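Local coordinates for protein dTDP-4-dehydrorhamnose reductase (Yersinia enterocolitica, PDB 5U9C) that probably catalyses the NADPH-dependent reduction of dTDP-4-dehydro-beta-L-rhamnose to dTDP-beta-L-rhamnose, the activated sugar made by its biosynthetic pathway, at residues F168-I176 and R225-L236; S180-R189 and G240-F250. All coordinates share one frame; numbering follows the deposited sequence. Where two conformers were deposited one is given.

Contact 1: F168-I176 and R225-L236; sequences FVGKIIQQI and RFDIACAIGDLL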
loop_
_atom_site.group_PDB
_atom_site.type_symbol
_atom_site.label_atom_id
_atom_site.label_comp_id
_atom_site.label_asym_id
_atom_site.label_seq_id
_atom_site.Cartn_x
_atom_site.Cartn_y
_atom_site.Cartn_z
ATOM N N PHE D 168 28.960 -14.223 -0.658
ATOM C CA PHE D 168 29.333 -12.859 -1.005
ATOM C C PHE D 168 30.757 -12.448 -0.617
ATOM O O PHE D 168 31.503 -11.980 -1.468
ATOM C CB PHE D 168 28.330 -11.838 -0.432
ATOM C CG PHE D 168 28.597 -10.434 -0.895
ATOM C CD1 PHE D 168 28.320 -10.063 -2.222
ATOM C CD2 PHE D 168 29.142 -9.487 -0.034
ATOM C CE1 PHE D 168 28.583 -8.768 -2.677
ATOM C CE2 PHE D 168 29.415 -8.190 -0.481
ATOM C CZ PHE D 168 29.145 -7.833 -1.809
ATOM N N VAL D 169 31.125 -12.609 0.646
ATOM C CA VAL D 169 32.457 -12.177 1.104
ATOM C C VAL D 169 33.590 -12.923 0.380
ATOM O O VAL D 169 34.524 -12.286 -0.085
ATOM C CB VAL D 169 32.612 -12.264 2.627
ATOM C CG1 VAL D 169 34.027 -11.898 3.067
ATOM C CG2 VAL D 169 31.625 -11.325 3.279
ATOM N N GLY D 170 33.483 -14.250 0.290
ATOM C CA GLY D 170 34.469 -15.075 -0.389
ATOM C C GLY D 170 34.646 -14.690 -1.851
ATOM O O GLY D 170 35.782 -14.632 -2.345
ATOM N N LYS D 171 33.528 -14.426 -2.539
ATOM C CA LYS D 171 33.570 -14.018 -3.956
ATOM C C LYS D 171 34.254 -12.667 -4.146
ATOM O O LYS D 171 35.037 -12.493 -5.090
ATOM C CB LYS D 171 32.177 -13.986 -4.575
ATOM C CG LYS D 171 31.620 -15.373 -4.842
ATOM C CD LYS D 171 30.196 -15.347 -5.390
ATOM C CE LYS D 171 29.199 -14.939 -4.313
ATOM N NZ LYS D 171 27.790 -14.977 -4.783
ATOM N N ILE D 172 33.951 -11.704 -3.272
ATOM C CA ILE D 172 34.600 -10.402 -3.340
ATOM C C ILE D 172 36.097 -10.594 -3.102
ATOM O O ILE D 172 36.904 -10.035 -3.822
ATOM C CB ILE D 172 34.028 -9.396 -2.312
ATOM C CG1 ILE D 172 32.571 -9.031 -2.639
ATOM C CG2 ILE D 172 34.896 -8.132 -2.233
ATOM C CD1 ILE D 172 32.365 -8.344 -3.974
ATOM N N ILE D 173 36.458 -11.396 -2.099
ATOM C CA ILE D 173 37.858 -11.647 -1.798
ATOM C C ILE D 173 38.596 -12.338 -2.985
ATOM O O ILE D 173 39.739 -11.983 -3.302
ATOM C CB ILE D 173 38.027 -12.404 -0.460
ATOM C CG1 ILE D 173 37.640 -11.472 0.707
ATOM C CG2 ILE D 173 39.457 -12.861 -0.276
ATOM C CD1 ILE D 173 37.663 -12.110 2.082
ATOM N N GLN D 174 37.939 -13.306 -3.615
ATOM C CA GLN D 174 38.480 -14.020 -4.796
ATOM C C GLN D 174 38.757 -13.039 -5.962
ATOM O O GLN D 174 39.809 -13.119 -6.641
ATOM C CB GLN D 174 37.484 -15.099 -5.228
ATOM C CG GLN D 174 37.899 -15.944 -6.420
ATOM C CD GLN D 174 36.776 -16.858 -6.922
ATOM O OE1 GLN D 174 35.650 -16.855 -6.391
ATOM N NE2 GLN D 174 37.076 -17.634 -7.970
ATOM N N GLN D 175 37.832 -12.108 -6.183
ATOM C CA GLN D 175 38.006 -11.095 -7.232
ATOM C C GLN D 175 39.159 -10.150 -6.901
ATOM O O GLN D 175 39.919 -9.755 -7.797
ATOM C CB GLN D 175 36.730 -10.299 -7.475
ATOM C CG GLN D 175 35.623 -11.121 -8.098
ATOM C CD GLN D 175 34.324 -10.342 -8.159
ATOM O OE1 GLN D 175 34.148 -9.441 -8.987
ATOM N NE2 GLN D 175 33.409 -10.694 -7.302
ATOM N N ILE D 176 39.282 -9.787 -5.625
ATOM C CA ILE D 176 40.380 -8.918 -5.184
ATOM C C ILE D 176 41.712 -9.646 -5.400
ATOM O O ILE D 176 42.623 -9.097 -6.002
ATOM C CB ILE D 176 40.232 -8.452 -3.716
ATOM C CG1 ILE D 176 39.107 -7.418 -3.607
ATOM C CG2 ILE D 176 41.549 -7.845 -3.226
ATOM C CD1 ILE D 176 38.657 -7.081 -2.190
ATOM N N ARG D 225 25.449 -4.321 0.101
ATOM C CA ARG D 225 26.564 -5.166 -0.327
ATOM C C ARG D 225 27.692 -4.280 -0.819
ATOM O O ARG D 225 28.855 -4.637 -0.687
ATOM C CB ARG D 225 26.159 -6.118 -1.436
ATOM C CG ARG D 225 25.081 -7.120 -1.073
ATOM C CD ARG D 225 25.500 -8.031 0.051
ATOM N NE ARG D 225 24.569 -9.156 0.178
ATOM C CZ ARG D 225 24.773 -10.224 0.941
ATOM N NH1 ARG D 225 25.897 -10.353 1.668
ATOM N NH2 ARG D 225 23.848 -11.180 0.963
ATOM N N PHE D 226 27.342 -3.130 -1.402
ATOM C CA PHE D 226 28.340 -2.175 -1.860
ATOM C C PHE D 226 29.196 -1.679 -0.699
ATOM O O PHE D 226 30.424 -1.584 -0.821
ATOM C CB PHE D 226 27.680 -0.991 -2.597
ATOM C CG PHE D 226 28.626 0.129 -2.912
ATOM C CD1 PHE D 226 29.625 -0.038 -3.876
ATOM C CD2 PHE D 226 28.518 1.359 -2.262
ATOM C CE1 PHE D 226 30.507 1.002 -4.169
ATOM C CE2 PHE D 226 29.395 2.402 -2.547
ATOM C CZ PHE D 226 30.397 2.227 -3.507
ATOM N N ASP D 227 28.543 -1.357 0.423
ATOM C CA ASP D 227 29.247 -0.906 1.640
ATOM C C ASP D 227 30.205 -2.000 2.115
ATOM O O ASP D 227 31.347 -1.726 2.502
ATOM C CB ASP D 227 28.271 -0.610 2.792
ATOM C CG ASP D 227 27.385 0.580 2.533
ATOM O OD1 ASP D 227 27.846 1.582 1.957
ATOM O OD2 ASP D 227 26.211 0.525 2.951
ATOM N N ILE D 228 29.726 -3.235 2.098
ATOM C CA ILE D 228 30.534 -4.379 2.526
ATOM C C ILE D 228 31.731 -4.576 1.578
ATOM O O ILE D 228 32.871 -4.794 2.038
ATOM C CB ILE D 228 29.668 -5.661 2.609
ATOM C CG1 ILE D 228 28.618 -5.500 3.718
ATOM C CG2 ILE D 228 30.545 -6.886 2.857
ATOM C CD1 ILE D 228 27.560 -6.606 3.735
ATOM N N ALA D 229 31.492 -4.491 0.271
ATOM C CA ALA D 229 32.598 -4.673 -0.685
ATOM C C ALA D 229 33.654 -3.591 -0.481
ATOM O O ALA D 229 34.847 -3.888 -0.480
ATOM C CB ALA D 229 32.094 -4.678 -2.115
ATOM N N CYS D 230 33.216 -2.347 -0.273
ATOM C CA CYS D 230 34.157 -1.234 -0.034
ATOM C C CYS D 230 35.012 -1.466 1.212
ATOM O O CYS D 230 36.218 -1.199 1.205
ATOM C CB CYS D 230 33.415 0.099 0.084
ATOM S SG CYS D 230 32.693 0.683 -1.473
ATOM N N ALA D 231 34.390 -1.967 2.274
ATOM C CA ALA D 231 35.107 -2.240 3.529
ATOM C C ALA D 231 36.145 -3.369 3.321
ATOM O O ALA D 231 37.281 -3.252 3.763
ATOM C CB ALA D 231 34.128 -2.581 4.650
ATOM N N ILE D 232 35.757 -4.439 2.629
ATOM C CA ILE D 232 36.685 -5.553 2.308
ATOM C C ILE D 232 37.855 -4.998 1.473
ATOM O O ILE D 232 39.021 -5.272 1.762
ATOM C CB ILE D 232 35.965 -6.693 1.555
ATOM C CG1 ILE D 232 34.908 -7.350 2.459
ATOM C CG2 ILE D 232 36.956 -7.761 1.094
ATOM C CD1 ILE D 232 33.925 -8.211 1.699
ATOM N N GLY D 233 37.519 -4.203 0.454
ATOM C CA GLY D 233 38.500 -3.556 -0.406
ATOM C C GLY D 233 39.539 -2.770 0.372
ATOM O O GLY D 233 40.748 -2.876 0.080
ATOM N N ASP D 234 39.087 -1.973 1.350
ATOM C CA ASP D 234 40.012 -1.196 2.206
ATOM C C ASP D 234 40.900 -2.120 3.027
ATOM O O ASP D 234 42.084 -1.865 3.175
ATOM C CB ASP D 234 39.272 -0.289 3.190
ATOM C CG ASP D 234 38.557 0.874 2.523
ATOM O OD1 ASP D 234 38.829 1.200 1.342
ATOM O OD2 ASP D 234 37.719 1.490 3.226
ATOM N N LEU D 235 40.316 -3.181 3.572
ATOM C CA LEU D 235 41.072 -4.146 4.395
ATOM C C LEU D 235 42.144 -4.902 3.619
ATOM O O LEU D 235 43.162 -5.227 4.185
ATOM C CB LEU D 235 40.137 -5.155 5.049
ATOM C CG LEU D 235 39.254 -4.552 6.137
ATOM C CD1 LEU D 235 38.006 -5.398 6.355
ATOM C CD2 LEU D 235 40.063 -4.371 7.408
ATOM N N LEU D 236 41.908 -5.184 2.335
ATOM C CA LEU D 236 42.876 -5.927 1.529
ATOM C C LEU D 236 43.724 -5.048 0.596
ATOM O O LEU D 236 44.420 -5.567 -0.257
ATOM C CB LEU D 236 42.159 -7.037 0.751
ATOM C CG LEU D 236 41.401 -8.029 1.644
ATOM C CD1 LEU D 236 40.734 -9.106 0.812
ATOM C CD2 LEU D 236 42.343 -8.656 2.661
#
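The carbonyl oxygen R225 O takes the helical hydrogen bond of A229 N at 2.8 Å and is also met by the F168 ring, whose CZ lies 3.4 Å away. With CG turned anti to its own nitrogen (chi1 -174°), the phenylalanine reaches across to the first turn of helix 225-235. There R225 CD sits almost exactly over the ring centroid, 3.8 Å away, in a CH-pi contact, while I172 CG1 lies on the opposite face and I228 CG2 meets the edge in the ring plane. The arginine runs past the ring in the reverse direction, its guanidinium inclined 41° to the ring; the cation-pi partner of R225 is W156. Beyond this aromatic end the interface is aliphatic. I232 is a knob set into a hole formed by V169, I172, I173 and I176: its CG2 branch lies 3.8 Å from both I173 CG1 and I176 CD1, and its CD1 end reaches V169 CG1 at 3.9 Å. I176 CD1 also lies against the bare backbone of G233, 4.0 Å from its CA. At the far end L236 CD1 meets I173 CG1, the two side chains crossing at about a right angle. The axes of segments 168-176 and 225-235 approach to 10.3 Å and cross at -46°. This buried helix pair, with I232 as its knob in a hole, belongs to an RmlD-family protein of the NADP Rossmann clan; F168 and K171 are part of a site where (R)-malate has been seen, though this chain holds none.

Contact 2: S180-R189 and G240-F250; sequences STSIKAVSDR and GDIIPVHSSVF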
loop_
_atom_site.group_PDB
_atom_site.type_symbol
_atom_site.label_atom_id
_atom_site.label_comp_id
_atom_site.label_asym_id
_atom_site.label_seq_id
_atom_site.Cartn_x
_atom_site.Cartn_y
_atom_site.Cartn_z
ATOM N N SER D 180 41.139 -8.130 -10.086
ATOM C CA SER D 180 40.080 -7.588 -10.935
ATOM C C SER D 180 40.204 -6.073 -11.047
ATOM O O SER D 180 40.472 -5.382 -10.057
ATOM C CB SER D 180 38.687 -7.955 -10.404
ATOM O OG SER D 180 38.488 -9.364 -10.397
ATOM N N THR D 181 40.021 -5.568 -12.263
ATOM C CA THR D 181 40.108 -4.144 -12.521
ATOM C C THR D 181 38.950 -3.400 -11.837
ATOM O O THR D 181 39.089 -2.226 -11.478
ATOM C CB THR D 181 40.143 -3.831 -14.039
ATOM O OG1 THR D 181 40.535 -2.471 -14.232
ATOM C CG2 THR D 181 38.805 -4.073 -14.703
ATOM N N SER D 182 37.833 -4.104 -11.625
ATOM C CA SER D 182 36.669 -3.517 -10.974
ATOM C C SER D 182 35.719 -4.583 -10.493
ATOM O O SER D 182 35.587 -5.660 -11.104
ATOM C CB SER D 182 35.880 -2.628 -11.935
ATOM O OG SER D 182 35.376 -3.426 -12.966
ATOM N N ILE D 183 35.030 -4.253 -9.413
ATOM C CA ILE D 183 34.057 -5.129 -8.812
ATOM C C ILE D 183 32.738 -4.361 -8.661
ATOM O O ILE D 183 32.734 -3.250 -8.150
ATOM C CB ILE D 183 34.561 -5.599 -7.434
ATOM C CG1 ILE D 183 35.827 -6.447 -7.617
ATOM C CG2 ILE D 183 33.479 -6.386 -6.701
ATOM C CD1 ILE D 183 36.532 -6.814 -6.321
ATOM N N LYS D 184 31.642 -4.961 -9.128
ATOM C CA LYS D 184 30.305 -4.382 -9.008
ATOM C C LYS D 184 29.617 -4.967 -7.791
ATOM O O LYS D 184 29.728 -6.167 -7.537
ATOM C CB LYS D 184 29.474 -4.690 -10.250
ATOM C CG LYS D 184 30.010 -4.042 -11.506
ATOM C CD LYS D 184 29.192 -4.455 -12.711
ATOM C CE LYS D 184 29.811 -3.909 -13.983
ATOM N NZ LYS D 184 28.984 -4.277 -15.159
ATOM N N ALA D 185 28.917 -4.120 -7.037
ATOM C CA ALA D 185 28.189 -4.546 -5.857
ATOM C C ALA D 185 26.898 -3.717 -5.740
ATOM O O ALA D 185 26.907 -2.501 -5.936
ATOM C CB ALA D 185 29.045 -4.377 -4.601
ATOM N N VAL D 186 25.809 -4.396 -5.419
ATOM C CA VAL D 186 24.502 -3.777 -5.324
ATOM C C VAL D 186 24.449 -2.751 -4.183
ATOM O O VAL D 186 24.776 -3.066 -3.040
ATOM C CB VAL D 186 23.410 -4.856 -5.174
ATOM C CG1 VAL D 186 22.041 -4.237 -4.981
ATOM C CG2 VAL D 186 23.409 -5.766 -6.401
ATOM N N SER D 187 24.050 -1.525 -4.516
ATOM C CA SER D 187 23.968 -0.442 -3.548
ATOM C C SER D 187 22.558 -0.119 -3.027
ATOM O O SER D 187 22.427 0.607 -2.041
ATOM C CB SER D 187 24.538 0.833 -4.163
ATOM O OG SER D 187 23.760 1.251 -5.265
ATOM N N ASP D 188 21.527 -0.671 -3.656
ATOM C CA ASP D 188 20.140 -0.295 -3.326
ATOM C C ASP D 188 19.270 -1.359 -2.640
ATOM O O ASP D 188 18.050 -1.309 -2.748
ATOM C CB ASP D 188 19.448 0.271 -4.585
ATOM C CG ASP D 188 19.288 -0.761 -5.702
ATOM O OD1 ASP D 188 19.595 -1.954 -5.488
ATOM O OD2 ASP D 188 18.807 -0.375 -6.798
ATOM N N ARG D 189 19.914 -2.304 -1.962
ATOM C CA ARG D 189 19.249 -3.319 -1.132
ATOM C C ARG D 189 20.097 -3.369 0.155
ATOM O O ARG D 189 21.312 -3.541 0.093
ATOM C CB ARG D 189 19.177 -4.689 -1.803
ATOM C CG ARG D 189 18.353 -4.722 -3.088
ATOM C CD ARG D 189 16.858 -4.493 -2.848
ATOM N NE ARG D 189 16.037 -4.519 -4.069
ATOM C CZ ARG D 189 15.751 -3.467 -4.843
ATOM N NH1 ARG D 189 16.237 -2.243 -4.588
ATOM N NH2 ARG D 189 14.986 -3.646 -5.917
ATOM N N GLY D 240 41.663 -1.554 -7.385
ATOM C CA GLY D 240 40.755 -1.519 -8.531
ATOM C C GLY D 240 39.523 -0.704 -8.137
ATOM O O GLY D 240 39.452 -0.143 -7.045
ATOM N N ASP D 241 38.552 -0.609 -9.024
ATOM C CA ASP D 241 37.341 0.151 -8.712
ATOM C C ASP D 241 36.273 -0.745 -8.094
ATOM O O ASP D 241 36.104 -1.886 -8.519
ATOM C CB ASP D 241 36.770 0.763 -10.001
ATOM C CG ASP D 241 37.754 1.697 -10.688
ATOM O OD1 ASP D 241 38.478 2.426 -9.987
ATOM O OD2 ASP D 241 37.786 1.721 -11.930
ATOM N N ILE D 242 35.581 -0.241 -7.075
ATOM C CA ILE D 242 34.412 -0.945 -6.511
ATOM C C ILE D 242 33.257 -0.035 -6.961
ATOM O O ILE D 242 33.168 1.117 -6.546
ATOM C CB ILE D 242 34.486 -1.152 -5.000
ATOM C CG1 ILE D 242 35.685 -2.040 -4.688
ATOM C CG2 ILE D 242 33.197 -1.826 -4.527
ATOM C CD1 ILE D 242 35.973 -2.246 -3.235
ATOM N N ILE D 243 32.399 -0.571 -7.812
ATOM C CA ILE D 243 31.347 0.183 -8.474
ATOM C C ILE D 243 29.974 -0.115 -7.866
ATOM O O ILE D 243 29.583 -1.278 -7.822
ATOM C CB ILE D 243 31.333 -0.221 -9.992
ATOM C CG1 ILE D 243 32.709 0.054 -10.638
ATOM C CG2 ILE D 243 30.224 0.486 -10.768
ATOM C CD1 ILE D 243 32.848 -0.445 -12.076
ATOM N N PRO D 244 29.239 0.933 -7.414
ATOM C CA PRO D 244 27.894 0.698 -6.884
ATOM C C PRO D 244 26.917 0.529 -8.035
ATOM O O PRO D 244 26.925 1.335 -8.957
ATOM C CB PRO D 244 27.587 1.978 -6.095
ATOM C CG PRO D 244 28.413 3.048 -6.738
ATOM C CD PRO D 244 29.610 2.362 -7.373
ATOM N N VAL D 245 26.138 -0.539 -8.030
ATOM C CA VAL D 245 25.147 -0.743 -9.069
ATOM C C VAL D 245 23.764 -0.976 -8.480
ATOM O O VAL D 245 23.632 -1.431 -7.346
ATOM C CB VAL D 245 25.504 -1.928 -9.986
ATOM C CG1 VAL D 245 26.837 -1.672 -10.663
ATOM C CG2 VAL D 245 25.533 -3.258 -9.226
ATOM N N HIS D 246 22.741 -0.677 -9.267
ATOM C CA HIS D 246 21.353 -0.943 -8.887
ATOM C C HIS D 246 21.050 -2.424 -9.084
ATOM O O HIS D 246 21.692 -3.099 -9.905
ATOM C CB HIS D 246 20.381 -0.070 -9.705
ATOM C CG HIS D 246 20.436 1.376 -9.331
ATOM N ND1 HIS D 246 19.921 1.847 -8.140
ATOM C CD2 HIS D 246 20.974 2.443 -9.955
ATOM C CE1 HIS D 246 20.113 3.152 -8.067
ATOM N NE2 HIS D 246 20.748 3.540 -9.154
ATOM N N SER D 247 20.073 -2.930 -8.340
ATOM C CA SER D 247 19.721 -4.352 -8.393
ATOM C C SER D 247 19.257 -4.840 -9.761
ATOM O O SER D 247 19.344 -6.035 -10.043
ATOM C CB SER D 247 18.693 -4.694 -7.306
ATOM O OG SER D 247 17.576 -3.847 -7.406
ATOM N N SER D 248 18.784 -3.927 -10.610
ATOM C CA SER D 248 18.388 -4.273 -11.963
ATOM C C SER D 248 19.507 -4.864 -12.831
ATOM O O SER D 248 19.224 -5.578 -13.782
ATOM C CB SER D 248 17.881 -3.032 -12.700
ATOM O OG SER D 248 18.891 -2.049 -12.754
ATOM N N VAL D 249 20.771 -4.547 -12.543
ATOM C CA VAL D 249 21.843 -5.094 -13.397
ATOM C C VAL D 249 22.062 -6.595 -13.139
ATOM O O VAL D 249 22.591 -7.283 -14.003
ATOM C CB VAL D 249 23.171 -4.295 -13.337
ATOM C CG1 VAL D 249 22.912 -2.836 -13.685
ATOM C CG2 VAL D 249 23.854 -4.430 -11.989
ATOM N N PHE D 250 21.624 -7.099 -11.980
ATOM C CA PHE D 250 21.708 -8.544 -11.683
ATOM C C PHE D 250 20.303 -9.099 -11.477
ATOM O O PHE D 250 19.851 -9.216 -10.360
ATOM C CB PHE D 250 22.547 -8.795 -10.423
ATOM C CG PHE D 250 23.966 -8.342 -10.552
ATOM C CD1 PHE D 250 24.794 -8.911 -11.501
ATOM C CD2 PHE D 250 24.486 -7.379 -9.701
ATOM C CE1 PHE D 250 26.123 -8.506 -11.630
ATOM C CE2 PHE D 250 25.813 -6.982 -9.806
ATOM C CZ PHE D 250 26.631 -7.544 -10.777
HETATM O O HOH W 1 17.252 -1.537 -9.541
HETATM O O HOH W 2 16.252 -6.561 -5.754
#
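A small two-stranded parallel sheet, separate from the six-stranded parallel sheet of this Rossmann-type protein, is formed by strands 182-186 and 241-245. Its ladder runs from T181 to S187, with amides and carbonyls of the two strands used in turn. I183 supplies both of the shortest links: its N donates to D241 O and its O accepts from I243 N, each at 2.7 Å. A185 does the same between I243 O and V245 N at 3.0 Å, but V245 N stands above the plane of that carbonyl. I183, A185, I242 and P244 share the face covered by helices 168-177 and 225-235. On the other face I243 CD1 touches S182 CB at 3.7 Å, and V245 CG1 lies across the beginning of the K184 side chain, whose extended end leads away.

Past the strands, D188 ties the two segments together again. With chi1 at 65° its carboxylate is folded back over its own backbone, and OD2 comes to 2.8 Å from H246 ND1; S247 N reaches the carboxylate too, through weak bonds. The imidazole meets OD2 in its own plane but from above that of the carboxylate, and its NE2 is hydrogen-bonded to E263 OE2 of a neighbouring subunit, which should fix the ring's rotation. F250 closes the contact edge-on, with V186 CG2 in its ring plane, 3.8 Å from F250 CD2.

Overall arrangement
Contacts 1 and 2 form two layers of one unit, their centres 11 Å apart. Each helix of contact 1 precedes a strand of contact 2, and the pairs interleave along the chain. The layers are joined by probable hydrogen bonds, S180 OG with Q175 O and F226 N with V186 O, both 3.0 Å, and by packing of I242 CD1 on A229 O at 3.4 Å. The residues of the (R)-malate site, empty here, border both: F168 and K171 belong to contact 1, while R256 lies with its side chain about 4 Å from that of R189 and about 7 Å from that of R225. A bound citrate, probably from the crystallisation liquor, lies near I176 and G240.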